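Local coordinates for putative 5-carboxymethyl-2-hydroxymuconate isomerase (Pseudomonas aeruginosa, PDB 3E6Q), which probably isomerises 5-carboxymethyl-2-hydroxymuconate, as a delta-isomerase of aromatic-compound breakdown, at residues N47-A52 and G102-E107. Sequence-based numbering, arbitrary orientation. Where two conformers were deposited one is given.
Sequences NAALFA and GESLCE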
loop_
_atom_site.group_PDB
_atom_site.type_symbol
_atom_site.label_atom_id
_atom_site.label_comp_id
_atom_site.label_asym_id
_atom_site.label_seq_id
_atom_site.Cartn_x
_atom_site.Cartn_y
_atom_site.Cartn_z
ATOM N N ASN A 47 -4.810 17.400 -4.145
ATOM C CA ASN A 47 -5.354 17.885 -2.873
ATOM C C ASN A 47 -6.388 18.973 -3.096
ATOM O O ASN A 47 -7.415 18.998 -2.394
ATOM C CB ASN A 47 -4.216 18.389 -1.986
ATOM C CG ASN A 47 -3.389 17.266 -1.399
ATOM O OD1 ASN A 47 -3.490 16.112 -1.841
ATOM N ND2 ASN A 47 -2.572 17.595 -0.385
ATOM N N ALA A 48 -6.114 19.873 -4.050
ATOM C CA ALA A 48 -7.069 20.941 -4.434
ATOM C C ALA A 48 -8.417 20.352 -4.915
ATOM O O ALA A 48 -9.505 20.831 -4.527
ATOM C CB ALA A 48 -6.438 21.872 -5.497
ATOM N N ALA A 49 -8.326 19.314 -5.741
ATOM C CA ALA A 49 -9.488 18.619 -6.266
ATOM C C ALA A 49 -10.280 17.949 -5.135
ATOM O O ALA A 49 -11.515 18.046 -5.077
ATOM C CB ALA A 49 -9.119 17.635 -7.348
ATOM N N LEU A 50 -9.567 17.304 -4.228
ATOM C CA LEU A 50 -10.192 16.701 -3.061
ATOM C C LEU A 50 -10.866 17.764 -2.163
ATOM O O LEU A 50 -12.014 17.582 -1.735
ATOM C CB LEU A 50 -9.198 15.904 -2.258
ATOM C CG LEU A 50 -8.724 14.588 -2.941
ATOM C CD1 LEU A 50 -7.610 13.908 -2.153
ATOM C CD2 LEU A 50 -9.948 13.588 -3.166
ATOM N N PHE A 51 -10.141 18.836 -1.864
ATOM C CA PHE A 51 -10.697 19.912 -1.019
ATOM C C PHE A 51 -11.922 20.599 -1.683
ATOM O O PHE A 51 -12.927 20.916 -1.000
ATOM C CB PHE A 51 -9.622 20.921 -0.672
ATOM C CG PHE A 51 -10.099 21.948 0.310
ATOM C CD1 PHE A 51 -10.513 21.539 1.555
ATOM C CD2 PHE A 51 -10.198 23.273 -0.033
ATOM C CE1 PHE A 51 -10.984 22.425 2.485
ATOM C CE2 PHE A 51 -10.673 24.192 0.904
ATOM C CZ PHE A 51 -11.081 23.751 2.153
ATOM N N ALA A 52 -11.870 20.737 -3.001
ATOM C CA ALA A 52 -12.991 21.302 -3.777
ATOM C C ALA A 52 -14.273 20.446 -3.690
ATOM O O ALA A 52 -15.369 20.983 -3.915
ATOM C CB ALA A 52 -12.590 21.530 -5.258
ATOM N N GLY A 102 -13.400 9.395 -7.058
ATOM C CA GLY A 102 -12.477 8.669 -7.917
ATOM C C GLY A 102 -12.388 9.339 -9.288
ATOM O O GLY A 102 -11.295 9.484 -9.880
ATOM N N GLU A 103 -13.536 9.721 -9.840
ATOM C CA GLU A 103 -13.581 10.399 -11.141
ATOM C C GLU A 103 -12.807 11.716 -11.109
ATOM O O GLU A 103 -12.070 12.046 -12.052
ATOM C CB GLU A 103 -15.033 10.643 -11.599
ATOM C CG GLU A 103 -15.767 9.357 -12.021
ATOM C CD GLU A 103 -17.318 9.494 -12.131
ATOM O OE1 GLU A 103 -18.006 8.447 -12.211
ATOM O OE2 GLU A 103 -17.857 10.630 -12.095
ATOM N N SER A 104 -13.014 12.501 -10.057
ATOM C CA SER A 104 -12.312 13.767 -9.910
ATOM C C SER A 104 -10.778 13.592 -9.920
ATOM O O SER A 104 -10.031 14.336 -10.589
ATOM C CB SER A 104 -12.739 14.433 -8.626
ATOM O OG SER A 104 -12.055 15.657 -8.458
ATOM N N LEU A 105 -10.295 12.612 -9.176
ATOM C CA LEU A 105 -8.881 12.348 -9.146
ATOM C C LEU A 105 -8.348 11.817 -10.464
ATOM O O LEU A 105 -7.247 12.143 -10.891
ATOM C CB LEU A 105 -8.551 11.338 -8.049
ATOM C CG LEU A 105 -8.633 11.855 -6.633
ATOM C CD1 LEU A 105 -8.458 10.646 -5.661
ATOM C CD2 LEU A 105 -7.553 12.922 -6.395
ATOM N N CYS A 106 -9.133 10.971 -11.107
ATOM C CA CYS A 106 -8.733 10.385 -12.386
ATOM C C CYS A 106 -8.521 11.461 -13.447
ATOM O O CYS A 106 -7.549 11.417 -14.198
ATOM C CB CYS A 106 -9.735 9.349 -12.811
ATOM S SG CYS A 106 -9.007 8.300 -14.154
ATOM N N GLU A 107 -9.381 12.491 -13.436
ATOM C CA GLU A 107 -9.224 13.632 -14.339
ATOM C C GLU A 107 -7.916 14.399 -14.072
ATOM O O GLU A 107 -7.176 14.765 -15.032
ATOM C CB GLU A 107 -10.430 14.560 -14.175
ATOM C CG GLU A 107 -10.349 15.869 -14.937
ATOM C CD GLU A 107 -10.533 15.739 -16.428
ATOM O OE1 GLU A 107 -10.388 16.789 -17.099
ATOM O OE2 GLU A 107 -10.812 14.627 -16.944
HETATM O O HOH W 1 -13.354 17.747 -6.854
#
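Ala49 and Ser104 are where segments 47-52 and 102-107, which lie on helices 39-52 and 95-112 and run roughly antiparallel, come nearest, with 6.7 Å between Ala49 CA and Ser104 CA. Both residues aim their CB at the opposite helix, and small side chains permit this spacing: Ala49 CB lies 3.7 Å from Ser104 OG. The hydroxyl extends away from its own backbone N (chi1 179°), which carries OG into the groove. There a water joins the helices, donating to Ala49 O at 2.6 Å and pairing with Ser104 OG at 2.9 Å. Ser104 was modelled in two conformers, and the bridge belongs to the one described here, so it need not be permanent.

One residue further along each helix, Leu50 and Leu105 close the other side of the groove with purely apolar contact. Their first torsions nearly match (-71° and -73°), placing each CG opposite its carbonyl carbon, and the two side chains pass each other at a slant. Leu50 CG meets Leu105 CD2 at 4.0 Å, while the Leu50 CD2 methyl reaches CG, CD1 and CD2 of Leu105, each at 4.1 Å. Both leucines rest on Leu87 of strand 82-90, and Leu105 touches Val125, so the pair sits between helices and sheet, whereas the water bridge lies on the side away from the sheet.

Helix 39-52 connects parallel strands 24-30 and 62-73, and helix 95-112 connects 82-90 and 121-130. Two beta-alpha-beta units with antiparallel helices packed on one four-stranded sheet, in a three-chain assembly, are the hallmark of the tautomerase superfamily fold.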